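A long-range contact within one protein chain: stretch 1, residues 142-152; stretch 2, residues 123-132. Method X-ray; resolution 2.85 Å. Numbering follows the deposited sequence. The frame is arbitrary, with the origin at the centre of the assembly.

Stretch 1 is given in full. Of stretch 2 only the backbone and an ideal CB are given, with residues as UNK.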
ATOM      1  N   ARG A 142      12.890 -46.613 -84.998  1.00 62.95           N
ATOM      2  CA  ARG A 142      12.287 -47.303 -83.858  1.00 64.67           C
ATOM      3  C   ARG A 142      13.082 -47.121 -82.577  1.00 69.14           C
ATOM      4  O   ARG A 142      12.525 -47.068 -81.487  1.00 77.97           O
ATOM      5  CB  ARG A 142      12.150 -48.798 -84.154  1.00 63.54           C
ATOM      6  CG  ARG A 142      11.673 -49.642 -82.971  1.00 77.02           C
ATOM      7  CD  ARG A 142      12.532 -50.894 -82.816  1.00105.83           C
ATOM      8  NE  ARG A 142      12.945 -51.430 -84.116  1.00129.03           N
ATOM      9  CZ  ARG A 142      13.872 -52.371 -84.293  1.00123.88           C
ATOM     10  NH1 ARG A 142      14.507 -52.897 -83.250  1.00104.80           N
ATOM     11  NH2 ARG A 142      14.169 -52.783 -85.522  1.00109.52           N
ATOM     12  N   LYS A 143      14.396 -47.038 -82.711  1.00 80.75           N
ATOM     13  CA  LYS A 143      15.249 -46.924 -81.544  1.00 78.84           C
ATOM     14  C   LYS A 143      15.292 -45.491 -81.031  1.00 62.31           C
ATOM     15  O   LYS A 143      15.452 -45.257 -79.840  1.00 62.40           O
ATOM     16  CB  LYS A 143      16.655 -47.427 -81.873  1.00 77.17           C
ATOM     17  CG  LYS A 143      16.857 -48.903 -81.554  1.00 84.02           C
ATOM     18  CD  LYS A 143      17.358 -49.695 -82.757  1.00 93.83           C
ATOM     19  CE  LYS A 143      17.818 -51.076 -82.324  1.00 87.93           C
ATOM     20  NZ  LYS A 143      18.659 -50.978 -81.091  1.00 63.99           N
ATOM     21  N   PHE A 144      15.136 -44.532 -81.928  1.00 54.46           N
ATOM     22  CA  PHE A 144      15.234 -43.141 -81.529  1.00 65.85           C
ATOM     23  C   PHE A 144      13.942 -42.625 -80.923  1.00 69.28           C
ATOM     24  O   PHE A 144      13.967 -41.904 -79.934  1.00 67.42           O
ATOM     25  CB  PHE A 144      15.616 -42.266 -82.705  1.00 49.82           C
ATOM     26  CG  PHE A 144      15.435 -40.807 -82.444  1.00 56.00           C
ATOM     27  CD1 PHE A 144      16.251 -40.144 -81.546  1.00 72.05           C
ATOM     28  CD2 PHE A 144      14.459 -40.090 -83.108  1.00 67.05           C
ATOM     29  CE1 PHE A 144      16.095 -38.790 -81.311  1.00 67.27           C
ATOM     30  CE2 PHE A 144      14.302 -38.736 -82.884  1.00 69.61           C
ATOM     31  CZ  PHE A 144      15.122 -38.084 -81.983  1.00 65.41           C
ATOM     32  N   GLU A 145      12.813 -42.986 -81.517  1.00 67.73           N
ATOM     33  CA  GLU A 145      11.538 -42.557 -80.969  1.00 69.75           C
ATOM     34  C   GLU A 145      11.315 -43.294 -79.650  1.00 62.37           C
ATOM     35  O   GLU A 145      10.637 -42.792 -78.754  1.00 75.57           O
ATOM     36  CB  GLU A 145      10.392 -42.801 -81.961  1.00 56.62           C
ATOM     37  CG  GLU A 145       9.793 -44.197 -81.916  1.00 76.82           C
ATOM     38  CD  GLU A 145       8.967 -44.525 -83.155  1.00 95.24           C
ATOM     39  OE1 GLU A 145       9.183 -43.889 -84.216  1.00 93.47           O
ATOM     40  OE2 GLU A 145       8.102 -45.424 -83.064  1.00 96.80           O
ATOM     41  N   GLU A 146      11.914 -44.472 -79.527  1.00 52.10           N
ATOM     42  CA  GLU A 146      11.859 -45.237 -78.284  1.00 61.03           C
ATOM     43  C   GLU A 146      12.434 -44.417 -77.123  1.00 66.97           C
ATOM     44  O   GLU A 146      11.874 -44.375 -76.025  1.00 73.16           O
ATOM     45  CB  GLU A 146      12.622 -46.552 -78.445  1.00 66.70           C
ATOM     46  CG  GLU A 146      12.592 -47.473 -77.241  1.00 73.03           C
ATOM     47  CD  GLU A 146      13.455 -48.709 -77.440  1.00112.12           C
ATOM     48  OE1 GLU A 146      13.907 -48.945 -78.587  1.00110.23           O
ATOM     49  OE2 GLU A 146      13.686 -49.439 -76.449  1.00117.56           O
ATOM     50  N   VAL A 147      13.555 -43.762 -77.387  1.00 66.94           N
ATOM     51  CA  VAL A 147      14.170 -42.833 -76.446  1.00 67.33           C
ATOM     52  C   VAL A 147      13.287 -41.604 -76.276  1.00 63.85           C
ATOM     53  O   VAL A 147      12.987 -41.200 -75.159  1.00 66.85           O
ATOM     54  CB  VAL A 147      15.588 -42.412 -76.925  1.00 63.47           C
ATOM     55  CG1 VAL A 147      16.084 -41.147 -76.214  1.00 41.02           C
ATOM     56  CG2 VAL A 147      16.565 -43.566 -76.750  1.00 65.27           C
ATOM     57  N   ASP A 148      12.859 -41.035 -77.399  1.00 58.46           N
ATOM     58  CA  ASP A 148      12.049 -39.826 -77.410  1.00 60.61           C
ATOM     59  C   ASP A 148      10.786 -39.931 -76.544  1.00 73.23           C
ATOM     60  O   ASP A 148      10.459 -39.002 -75.804  1.00 67.73           O
ATOM     61  CB  ASP A 148      11.662 -39.469 -78.848  1.00 65.91           C
ATOM     62  CG  ASP A 148      10.527 -38.465 -78.916  1.00 80.18           C
ATOM     63  OD1 ASP A 148       9.350 -38.898 -78.886  1.00 78.47           O
ATOM     64  OD2 ASP A 148      10.810 -37.247 -79.006  1.00 68.08           O
ATOM     65  N   THR A 149      10.069 -41.044 -76.615  1.00 62.99           N
ATOM     66  CA  THR A 149       8.837 -41.115 -75.854  1.00 64.45           C
ATOM     67  C   THR A 149       9.118 -41.458 -74.398  1.00 75.09           C
ATOM     68  O   THR A 149       8.319 -41.132 -73.519  1.00 95.20           O
ATOM     69  CB  THR A 149       7.836 -42.124 -76.448  1.00 69.84           C
ATOM     70  OG1 THR A 149       8.224 -43.463 -76.107  1.00 62.37           O
ATOM     71  CG2 THR A 149       7.710 -41.926 -77.979  1.00 52.59           C
ATOM     72  N   ASN A 150      10.250 -42.097 -74.126  1.00 72.69           N
ATOM     73  CA  ASN A 150      10.665 -42.248 -72.735  1.00 76.20           C
ATOM     74  C   ASN A 150      10.973 -40.889 -72.104  1.00 69.11           C
ATOM     75  O   ASN A 150      10.702 -40.665 -70.925  1.00 68.52           O
ATOM     76  CB  ASN A 150      11.886 -43.152 -72.606  1.00 69.21           C
ATOM     77  CG  ASN A 150      12.440 -43.174 -71.183  1.00 90.71           C
ATOM     78  OD1 ASN A 150      11.679 -43.201 -70.210  1.00103.48           O
ATOM     79  ND2 ASN A 150      13.765 -43.136 -71.057  1.00 74.05           N
ATOM     80  N   LEU A 151      11.544 -39.987 -72.893  1.00 63.16           N
ATOM     81  CA  LEU A 151      11.877 -38.659 -72.405  1.00 66.13           C
ATOM     82  C   LEU A 151      10.607 -37.861 -72.177  1.00 72.30           C
ATOM     83  O   LEU A 151      10.549 -37.009 -71.292  1.00 66.97           O
ATOM     84  CB  LEU A 151      12.791 -37.918 -73.384  1.00 47.85           C
ATOM     85  CG  LEU A 151      13.114 -36.472 -72.986  1.00 57.53           C
ATOM     86  CD1 LEU A 151      14.113 -36.421 -71.837  1.00 59.49           C
ATOM     87  CD2 LEU A 151      13.616 -35.653 -74.163  1.00 51.75           C
ATOM     88  N   LYS A 152       9.592 -38.131 -72.989  1.00 73.68           N
ATOM     89  CA  LYS A 152       8.330 -37.424 -72.857  1.00 73.02           C
ATOM     90  C   LYS A 152       7.679 -37.811 -71.532  1.00 77.62           C
ATOM     91  O   LYS A 152       7.217 -36.946 -70.779  1.00 83.87           O
ATOM     92  CB  LYS A 152       7.409 -37.727 -74.048  1.00 69.58           C
ATOM     93  CG  LYS A 152       7.675 -36.844 -75.278  1.00 52.65           C
ATOM     94  CD  LYS A 152       6.955 -37.389 -76.507  1.00 61.14           C
ATOM     95  CE  LYS A 152       6.763 -36.318 -77.594  1.00 80.41           C
ATOM     96  NZ  LYS A 152       8.022 -35.657 -78.053  1.00 69.81           N
ATOM     97  N   UNK A 123      18.754 -39.385 -70.110  1.00 48.86           N
ATOM     98  CA  UNK A 123      17.923 -39.576 -71.290  1.00 45.01           C
ATOM     99  C   UNK A 123      18.004 -38.403 -72.283  1.00 52.87           C
ATOM    100  O   UNK A 123      17.826 -38.602 -73.480  1.00 48.20           O
ATOM    101  CB  UNK A 123      16.470 -39.785 -70.858  1.00 45.01           C
ATOM    102  N   UNK A 124      18.278 -37.189 -71.805  1.00 46.10           N
ATOM    103  CA  UNK A 124      18.472 -36.072 -72.730  1.00 48.53           C
ATOM    104  C   UNK A 124      19.701 -36.315 -73.592  1.00 60.70           C
ATOM    105  O   UNK A 124      19.673 -36.104 -74.809  1.00 61.94           O
ATOM    106  CB  UNK A 124      18.609 -34.752 -71.968  1.00 48.53           C
ATOM    107  N   UNK A 125      20.776 -36.772 -72.961  1.00 58.26           N
ATOM    108  CA  UNK A 125      21.980 -37.136 -73.692  1.00 62.15           C
ATOM    109  C   UNK A 125      21.725 -38.290 -74.670  1.00 51.45           C
ATOM    110  O   UNK A 125      22.143 -38.231 -75.823  1.00 50.87           O
ATOM    111  CB  UNK A 125      23.091 -37.515 -72.710  1.00 62.15           C
ATOM    112  N   UNK A 126      21.041 -39.334 -74.219  1.00 44.15           N
ATOM    113  CA  UNK A 126      20.735 -40.449 -75.110  1.00 55.51           C
ATOM    114  C   UNK A 126      19.971 -39.922 -76.309  1.00 56.03           C
ATOM    115  O   UNK A 126      20.294 -40.244 -77.446  1.00 61.78           O
ATOM    116  CB  UNK A 126      19.933 -41.534 -74.388  1.00 55.51           C
ATOM    117  N   UNK A 127      18.977 -39.085 -76.033  1.00 62.22           N
ATOM    118  CA  UNK A 127      18.153 -38.456 -77.056  1.00 51.55           C
ATOM    119  C   UNK A 127      19.006 -37.710 -78.087  1.00 52.65           C
ATOM    120  O   UNK A 127      18.899 -37.977 -79.285  1.00 56.36           O
ATOM    121  CB  UNK A 127      17.154 -37.496 -76.407  1.00 51.55           C
ATOM    122  N   UNK A 128      19.848 -36.785 -77.622  1.00 51.57           N
ATOM    123  CA  UNK A 128      20.773 -36.056 -78.504  1.00 50.68           C
ATOM    124  C   UNK A 128      21.560 -36.999 -79.402  1.00 60.71           C
ATOM    125  O   UNK A 128      21.634 -36.813 -80.618  1.00 68.09           O
ATOM    126  CB  UNK A 128      21.741 -35.210 -77.675  1.00 50.68           C
ATOM    127  N   UNK A 129      22.154 -38.009 -78.778  1.00 59.01           N
ATOM    128  CA  UNK A 129      22.971 -38.988 -79.466  1.00 49.32           C
ATOM    129  C   UNK A 129      22.142 -39.749 -80.500  1.00 52.93           C
ATOM    130  O   UNK A 129      22.417 -39.679 -81.697  1.00 65.82           O
ATOM    131  CB  UNK A 129      23.599 -39.957 -78.462  1.00 49.32           C
ATOM    132  N   UNK A 130      21.123 -40.465 -80.041  1.00 47.14           N
ATOM    133  CA  UNK A 130      20.258 -41.231 -80.933  1.00 45.97           C
ATOM    134  C   UNK A 130      19.674 -40.381 -82.080  1.00 61.01           C
ATOM    135  O   UNK A 130      19.445 -40.879 -83.178  1.00 51.64           O
ATOM    136  CB  UNK A 130      19.120 -41.856 -80.124  1.00 45.97           C
ATOM    137  N   UNK A 131      19.428 -39.101 -81.826  1.00 59.91           N
ATOM    138  CA  UNK A 131      18.986 -38.212 -82.891  1.00 57.80           C
ATOM    139  C   UNK A 131      20.064 -38.146 -83.971  1.00 63.00           C
ATOM    140  O   UNK A 131      19.818 -38.506 -85.122  1.00 65.55           O
ATOM    141  CB  UNK A 131      18.675 -36.817 -82.345  1.00 57.80           C
ATOM    142  N   UNK A 132      21.261 -37.703 -83.592  1.00 60.54           N
ATOM    143  CA  UNK A 132      22.377 -37.614 -84.532  1.00 49.78           C
ATOM    144  C   UNK A 132      22.631 -38.931 -85.285  1.00 61.34           C
ATOM    145  O   UNK A 132      22.892 -38.927 -86.490  1.00 65.20           O
ATOM    146  CB  UNK A 132      23.645 -37.198 -83.783  1.00 49.78           C
TER

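The two stretches are helical throughout and run nearly antiparallel, their axes at 156° and 9.1 Å apart at closest approach. Phe144, Val147 and Leu151 line the surface that stretch 1 turns to its partner.

At position 123 the CA-to-CB bond points toward stretch 1, and the ideal CB lies 4.2 Å from Leu151 CD1 and 4.3 Å from Asn150 ND2. A compact apolar side chain would suit the leucine, while a small polar one might address the amide. The residue is Val123. Its CG1 packs 3.5 Å from Leu151 CB, and its CG2 lies 3.3 Å from Asn150 ND2, a close van der Waals contact rather than a hydrogen bond.

Position 124 points sideways, with its ideal CB 4.8 Å from Leu151 CD1. Long, flexible side chains fit, since an aliphatic stem can skirt the leucine and a polar end can continue outward. Lys124 does this: its CG is 4.1 Å from Leu151 CD1, and the end of the chain leads away. Position 125 has nothing of stretch 1 within 5.5 Å of its CB and could accept almost any helix-compatible residue; it is Leu125.

Position 126 points toward stretch 1, and the nearest atom it meets is a methyl carbon, Val147 CG1, 4.3 Å from its ideal CB, with Val147 CG2 at 4.6 Å. Small apolar residues would fit, as would a short polar one whose end turns aside. Asp126 CB lies 4.3 Å from Val147 CG1, with the carboxylate farther off.

Position 127 points sideways, its ideal CB 3.8 Å from Val147 CG1 and 4.6 Å from Leu151 CD2. Beyond lies a hollow bordered by Phe144, Val147 and Leu151, with the carboxylate of Asp148 as an acceptor. A large side chain is favoured, particularly one carrying a donor; a long basic residue or an aromatic could serve. Trp127 fills the hollow as a knob. Leu151 CD2 lies over one face of the indole and Phe144 CZ over the opposite face, 3.8 Å from Trp127 CE2. At the ring edge, Trp127 NE1 donates a hydrogen bond to Asp148 OD2 (3.2 Å, 157°), the same oxygen that forms a salt bridge with Lys152 NZ at 3.3 Å.

Positions 128 and 129 meet no part of stretch 1 near their CB atoms, so polar or charged residues are readily accommodated: Glu128 and Arg129.

Position 130 points toward stretch 1, its ideal CB 3.6 Å from Phe144 CD1 and 4.6 Å from Val147 CG2. Apolar or aromatic residues suit this site. Tyr130 places a ring face beneath Val147 CG2, 4.0 Å from the ring centroid, while its CE2 approaches Lys143 CB at 3.9 Å.

At position 131 the ideal CB is tight against Phe144 CE1, at 3.4 Å, so the chain must pass the ring; an aliphatic stem is appropriate. Lys131 brings CG to 3.2 Å from Phe144 CZ before its end leads away. Position 132 points away and is permissive; it is Ser132.

Stretch 2, residues 123-132: VKLDWERYKS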
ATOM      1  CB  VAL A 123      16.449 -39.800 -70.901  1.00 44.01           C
ATOM      2  CG1 VAL A 123      15.563 -39.713 -72.120  1.00 53.26           C
ATOM      3  CG2 VAL A 123      16.270 -41.152 -70.222  1.00 28.54           C
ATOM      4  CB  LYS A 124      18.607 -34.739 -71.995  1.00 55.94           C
ATOM      5  CG  LYS A 124      17.332 -33.924 -71.976  1.00 57.52           C
ATOM      6  CD  LYS A 124      17.571 -32.548 -71.383  1.00102.54           C
ATOM      7  CE  LYS A 124      18.672 -31.805 -72.133  1.00109.25           C
ATOM      8  NZ  LYS A 124      18.856 -30.426 -71.583  1.00105.09           N
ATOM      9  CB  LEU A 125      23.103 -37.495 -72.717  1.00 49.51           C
ATOM     10  CG  LEU A 125      23.488 -36.312 -71.827  1.00 67.20           C
ATOM     11  CD1 LEU A 125      24.748 -36.623 -71.053  1.00 70.88           C
ATOM     12  CD2 LEU A 125      23.635 -35.009 -72.624  1.00 46.06           C
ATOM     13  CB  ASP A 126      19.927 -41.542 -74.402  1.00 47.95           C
ATOM     14  CG  ASP A 126      20.795 -42.445 -73.538  1.00 70.48           C
ATOM     15  OD1 ASP A 126      22.030 -42.481 -73.750  1.00 69.19           O
ATOM     16  OD2 ASP A 126      20.236 -43.126 -72.651  1.00 78.67           O
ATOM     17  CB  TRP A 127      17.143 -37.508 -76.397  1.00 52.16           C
ATOM     18  CG  TRP A 127      15.976 -37.153 -77.266  1.00 52.62           C
ATOM     19  CD1 TRP A 127      14.773 -37.817 -77.353  1.00 48.10           C
ATOM     20  CD2 TRP A 127      15.893 -36.049 -78.170  1.00 44.40           C
ATOM     21  NE1 TRP A 127      13.952 -37.185 -78.264  1.00 50.97           N
ATOM     22  CE2 TRP A 127      14.615 -36.091 -78.781  1.00 50.88           C
ATOM     23  CE3 TRP A 127      16.774 -35.019 -78.536  1.00 39.74           C
ATOM     24  CZ2 TRP A 127      14.200 -35.157 -79.728  1.00 40.41           C
ATOM     25  CZ3 TRP A 127      16.364 -34.085 -79.475  1.00 41.84           C
ATOM     26  CH2 TRP A 127      15.086 -34.162 -80.061  1.00 45.13           C
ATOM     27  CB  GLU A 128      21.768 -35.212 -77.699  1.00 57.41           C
ATOM     28  CG  GLU A 128      21.177 -34.022 -76.946  1.00 82.66           C
ATOM     29  CD  GLU A 128      22.244 -33.007 -76.537  1.00104.51           C
ATOM     30  OE1 GLU A 128      22.618 -32.968 -75.342  1.00 91.90           O
ATOM     31  OE2 GLU A 128      22.706 -32.247 -77.418  1.00112.17           O
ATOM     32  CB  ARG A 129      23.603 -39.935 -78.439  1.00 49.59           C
ATOM     33  CG  ARG A 129      24.143 -41.246 -78.979  1.00 52.22           C
ATOM     34  CD  ARG A 129      24.641 -42.121 -77.834  1.00 67.50           C
ATOM     35  NE  ARG A 129      25.113 -43.424 -78.297  1.00 79.16           N
ATOM     36  CZ  ARG A 129      25.061 -44.541 -77.577  1.00 87.72           C
ATOM     37  NH1 ARG A 129      24.553 -44.529 -76.347  1.00 92.97           N
ATOM     38  NH2 ARG A 129      25.509 -45.674 -78.096  1.00 84.15           N
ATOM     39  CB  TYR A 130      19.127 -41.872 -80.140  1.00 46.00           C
ATOM     40  CG  TYR A 130      19.456 -43.215 -79.531  1.00 50.58           C
ATOM     41  CD1 TYR A 130      20.220 -43.314 -78.377  1.00 42.99           C
ATOM     42  CD2 TYR A 130      18.965 -44.388 -80.095  1.00 66.31           C
ATOM     43  CE1 TYR A 130      20.508 -44.556 -77.817  1.00 64.93           C
ATOM     44  CE2 TYR A 130      19.243 -45.628 -79.543  1.00 58.38           C
ATOM     45  CZ  TYR A 130      20.015 -45.708 -78.409  1.00 66.75           C
ATOM     46  OH  TYR A 130      20.284 -46.947 -77.876  1.00 77.11           O
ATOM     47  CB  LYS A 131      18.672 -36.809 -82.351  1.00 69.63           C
ATOM     48  CG  LYS A 131      17.481 -36.129 -83.035  1.00 67.52           C
ATOM     49  CD  LYS A 131      17.872 -34.803 -83.689  1.00 70.03           C
ATOM     50  CE  LYS A 131      17.911 -33.659 -82.682  1.00 82.91           C
ATOM     51  NZ  LYS A 131      18.343 -32.361 -83.287  1.00 81.99           N
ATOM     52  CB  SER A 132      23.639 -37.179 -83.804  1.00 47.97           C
ATOM     53  OG  SER A 132      24.757 -37.243 -84.669  1.00 80.34           O
TER
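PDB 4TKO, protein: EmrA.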